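Local structure of putative dehydrogenase (Pseudomonas fluorescens, 6UUG) at residues S241-C246 and L331-R336; A319-A324 and G337-A342. The protein oxidises methanesulfinate as the monooxygenase component of a two-component flavin-dependent system in bacterial sulfur assimilation, on an acyl-CoA dehydrogenase-like fold. All blocks are in the same frame, centred on the assembly; numbering follows the deposited sequence.

Contact 1. Residues S241-C246 and L331-R336; sequences STPFAC and LSAEER
Arg336 reaches across to the backbone of Cys246 and grips its carbonyl oxygen side-on with two nitrogens. Arg336 NH2 lies 2.9 Å from Cys246 O, with an N-H...O angle of 153° and the donor tilted modestly from the carbonyl plane; Arg336 NE, 3.1 Å from Cys246 O, comes from above that plane. The oxygen itself lies in the plane of the guanidinium, at its edge. A bend at chi2 (-91°) turns the arginine chain toward this carbonyl, and its CG passes Pro243 O on the way. The Pro243 ring supplies the apolar part, with Pro243 CB 4.2 Å from Leu331 CG and Pro243 CG 4.2 Å from Ala333 CB; the ring also lies against the carbonyl oxygen of Leu331. Leu331 extends CD2 alongside the Pro243 carbonyl, while a water accepts from Phe244 N and donates to Leu331 O, bridging the two backbones. In the acyl-CoA dehydrogenase-like fold, this joins the loop leading into helix 247-277 to the start of helix 333-360. Each segment carries a hydroxyl bond of its own: Thr242 OG1 closes an ST motif by accepting from Ala245 N at a nearly straight 173°, and Ser332 at the N-cap accepts through OG from Glu335 N (3.1 Å). Farther out, Arg336 NH2 also forms a salt bridge with the C-terminal carboxylate of Ser415, and the ring of Phe244 meets Trp325.

Contact 2. Residues A319-A324 and G337-A342; sequences ALLDEA and GHLATA
Leu339 pushes both methyl branches against helix 294-327, where Leu320, Leu321 and Ala324 receive them. All the contacts between 319-324 and 337-342 are van der Waals, and no hydrogen bond crosses. CD1 of Leu339 meets backbone as well as side chain: it lies 3.5 Å from Leu321 N and 3.6 Å from Leu320 CB. The other branch, CD2, faces Leu321 CD1 and the methyl of Ala324, with Leu339 CD2 and Ala324 CB 4.0 Å apart. With CG anti to the backbone N (chi1 175°), Leu339 projects its fork toward the neighbouring helix. A second methyl pair flanks this one, Leu320 CD1 resting 3.7 Å from Ala342 CB, one turn beyond Leu339 on the same helix face. The backbone hydrogen bonds run within each helix, for example Ala324 N to Leu320 O and Ala342 N to His338 O. These helices are consecutive in the C-terminal helical domain of the acyl-CoA dehydrogenase fold and form an antiparallel hairpin; the local axes approach to 9.8 Å at 159°. Leu247 of helix 247-277 also packs on Leu339, and Leu321 touches Ile251 and Leu254 of that helix. Between these two segments the contact therefore rests on shape and dispersion, with no directional bond across it: one branched leucine meets three residues, and the methyls of Ala324 and Ala342 meet leucine branches at an ordinary helix spacing.

In the fold
Helix 333-360 serves both contacts: its first turn meets the loop 241-246 in contact 1, and the next turns meet helix 294-327 in contact 2. The contact centres lie about 10 Å apart, and Leu331 CD1 touches Ala324 CB at 3.8 Å, so the apolar side of contact 1 runs into the hairpin interface. Contact 1 is partly buried, its centre about 21 Å from the centre of the chain; it mixes proline packing with charge-assisted bonds and a bridging water. Contact 2, its centre about 17 Å from that of the chain, is buried, with only apolar side chains meeting across it and no hydrogen bond. Helix 247-277 packs against residues of both, and Thr341 also packs on Trp304 of the second subunit.

Contact 1. Residues S241-C246 and L331-R336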
# COMPACT_ATOMS: atom_id res chain seq x y z
N SER A 241 18.68 33.96 7.78
CA SER A 241 18.55 35.29 8.35
C SER A 241 17.14 35.77 8.07
O SER A 241 16.21 35.47 8.85
CB SER A 241 19.68 36.19 7.82
OG SER A 241 19.69 36.23 6.41
N THR A 242 16.90 36.53 7.00
CA THR A 242 15.55 36.98 6.67
C THR A 242 14.77 35.85 6.00
O THR A 242 15.37 34.90 5.48
CB THR A 242 15.59 38.17 5.72
OG1 THR A 242 16.12 37.75 4.45
CG2 THR A 242 16.46 39.29 6.28
N PRO A 243 13.43 35.95 5.96
CA PRO A 243 12.63 34.98 5.18
C PRO A 243 13.09 34.83 3.74
O PRO A 243 13.13 33.70 3.21
CB PRO A 243 11.21 35.56 5.26
CG PRO A 243 11.17 36.29 6.55
CD PRO A 243 12.57 36.86 6.75
N PHE A 244 13.42 35.94 3.08
CA PHE A 244 13.93 35.88 1.71
C PHE A 244 15.22 35.07 1.64
O PHE A 244 15.36 34.18 0.79
CB PHE A 244 14.11 37.31 1.18
CG PHE A 244 14.53 37.40 -0.26
CD1 PHE A 244 13.76 36.83 -1.27
CD2 PHE A 244 15.68 38.11 -0.62
CE1 PHE A 244 14.15 36.92 -2.60
CE2 PHE A 244 16.05 38.22 -1.94
CZ PHE A 244 15.29 37.63 -2.93
N ALA A 245 16.18 35.35 2.53
CA ALA A 245 17.39 34.53 2.58
C ALA A 245 17.05 33.07 2.84
O ALA A 245 17.70 32.16 2.31
CB ALA A 245 18.35 35.05 3.65
N CYS A 246 16.03 32.83 3.66
CA CYS A 246 15.60 31.48 3.99
C CYS A 246 14.89 30.78 2.84
O CYS A 246 14.46 29.63 3.00
CB CYS A 246 14.70 31.50 5.23
SG CYS A 246 15.66 31.81 6.78
N LEU A 331 9.61 39.64 1.94
CA LEU A 331 8.90 38.37 2.13
C LEU A 331 8.63 38.12 3.62
O LEU A 331 9.53 38.26 4.46
CB LEU A 331 9.74 37.24 1.54
CG LEU A 331 9.13 35.82 1.60
CD1 LEU A 331 7.87 35.71 0.76
CD2 LEU A 331 10.16 34.80 1.15
N SER A 332 7.40 37.74 3.94
CA SER A 332 7.05 37.46 5.33
C SER A 332 7.42 36.02 5.71
O SER A 332 7.47 35.12 4.87
CB SER A 332 5.56 37.68 5.59
OG SER A 332 4.76 36.71 4.92
N ALA A 333 7.66 35.82 7.01
CA ALA A 333 7.92 34.47 7.50
C ALA A 333 6.72 33.57 7.27
O ALA A 333 6.89 32.36 7.08
CB ALA A 333 8.28 34.51 8.99
N GLU A 334 5.51 34.13 7.28
CA GLU A 334 4.32 33.32 7.04
C GLU A 334 4.29 32.79 5.61
O GLU A 334 4.03 31.60 5.38
CB GLU A 334 3.06 34.12 7.33
CG GLU A 334 1.79 33.30 7.17
CD GLU A 334 0.52 34.09 7.48
OE1 GLU A 334 0.43 35.26 7.04
OE2 GLU A 334 -0.37 33.54 8.16
N GLU A 335 4.56 33.66 4.63
CA GLU A 335 4.54 33.22 3.24
C GLU A 335 5.66 32.22 2.98
O GLU A 335 5.45 31.23 2.24
CB GLU A 335 4.66 34.43 2.29
CG GLU A 335 4.57 34.01 0.83
CD GLU A 335 4.49 35.17 -0.13
OE1 GLU A 335 4.16 36.30 0.30
OE2 GLU A 335 4.76 34.95 -1.33
N ARG A 336 6.84 32.44 3.57
CA ARG A 336 7.92 31.45 3.46
C ARG A 336 7.47 30.10 4.00
O ARG A 336 7.74 29.06 3.39
CB ARG A 336 9.16 31.94 4.21
CG ARG A 336 10.42 31.13 3.96
CD ARG A 336 10.59 29.98 4.95
NE ARG A 336 11.87 29.33 4.71
CZ ARG A 336 12.22 28.14 5.18
NH1 ARG A 336 11.38 27.44 5.94
NH2 ARG A 336 13.42 27.65 4.87
O HOH W 1 12.37 38.59 4.07

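Contact 2. Residues A319-A324 and G337-A342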
# COMPACT_ATOMS: atom_id res chain seq x y z
N ALA A 319 5.01 27.69 -8.64
CA ALA A 319 4.34 28.99 -8.75
C ALA A 319 4.46 29.78 -7.45
O ALA A 319 4.70 31.00 -7.47
CB ALA A 319 2.88 28.79 -9.12
N LEU A 320 4.28 29.11 -6.31
CA LEU A 320 4.43 29.80 -5.03
C LEU A 320 5.85 30.30 -4.82
O LEU A 320 6.04 31.36 -4.22
CB LEU A 320 4.02 28.88 -3.87
CG LEU A 320 2.54 28.50 -3.75
CD1 LEU A 320 2.36 27.45 -2.67
CD2 LEU A 320 1.72 29.73 -3.41
N LEU A 321 6.86 29.56 -5.31
CA LEU A 321 8.23 30.06 -5.21
C LEU A 321 8.40 31.32 -6.05
O LEU A 321 9.00 32.30 -5.59
CB LEU A 321 9.23 28.98 -5.64
CG LEU A 321 10.69 29.40 -5.79
CD1 LEU A 321 11.19 30.05 -4.50
CD2 LEU A 321 11.59 28.21 -6.20
N ASP A 322 7.88 31.32 -7.29
CA ASP A 322 7.90 32.53 -8.11
C ASP A 322 7.34 33.72 -7.33
O ASP A 322 7.96 34.80 -7.30
CB ASP A 322 7.08 32.33 -9.40
CG ASP A 322 7.79 31.50 -10.45
OD1 ASP A 322 8.98 31.16 -10.27
OD2 ASP A 322 7.14 31.19 -11.49
N GLU A 323 6.18 33.53 -6.71
CA GLU A 323 5.50 34.63 -6.02
C GLU A 323 6.30 35.08 -4.79
O GLU A 323 6.43 36.29 -4.54
CB GLU A 323 4.07 34.22 -5.63
CG GLU A 323 3.17 34.00 -6.86
CD GLU A 323 1.84 33.29 -6.57
OE1 GLU A 323 1.55 32.96 -5.39
OE2 GLU A 323 1.09 33.05 -7.54
N ALA A 324 6.88 34.14 -4.05
CA ALA A 324 7.69 34.50 -2.89
C ALA A 324 8.96 35.24 -3.30
O ALA A 324 9.32 36.25 -2.68
CB ALA A 324 8.05 33.24 -2.07
N GLY A 337 6.81 30.09 5.16
CA GLY A 337 6.40 28.82 5.76
C GLY A 337 5.38 28.07 4.92
O GLY A 337 5.46 26.84 4.79
N HIS A 338 4.40 28.78 4.37
CA HIS A 338 3.42 28.13 3.50
C HIS A 338 4.09 27.56 2.25
O HIS A 338 3.71 26.48 1.78
CB HIS A 338 2.31 29.11 3.13
CG HIS A 338 1.35 29.35 4.25
ND1 HIS A 338 1.62 30.21 5.29
CD2 HIS A 338 0.14 28.80 4.53
CE1 HIS A 338 0.61 30.20 6.15
NE2 HIS A 338 -0.30 29.35 5.70
N LEU A 339 5.07 28.28 1.69
CA LEU A 339 5.85 27.72 0.59
C LEU A 339 6.58 26.45 1.02
O LEU A 339 6.58 25.45 0.30
CB LEU A 339 6.85 28.75 0.06
CG LEU A 339 7.83 28.27 -1.02
CD1 LEU A 339 7.10 27.77 -2.27
CD2 LEU A 339 8.83 29.38 -1.40
N ALA A 340 7.24 26.50 2.17
CA ALA A 340 7.97 25.33 2.66
C ALA A 340 7.06 24.11 2.78
O ALA A 340 7.45 23.00 2.41
CB ALA A 340 8.62 25.66 4.01
N THR A 341 5.85 24.30 3.31
CA THR A 341 4.90 23.19 3.43
C THR A 341 4.50 22.67 2.06
O THR A 341 4.43 21.45 1.85
CB THR A 341 3.67 23.65 4.22
OG1 THR A 341 4.07 24.02 5.54
CG2 THR A 341 2.63 22.53 4.31
N ALA A 342 4.25 23.57 1.10
CA ALA A 342 3.85 23.13 -0.23
C ALA A 342 4.96 22.34 -0.92
O ALA A 342 4.69 21.37 -1.65
CB ALA A 342 3.47 24.34 -1.09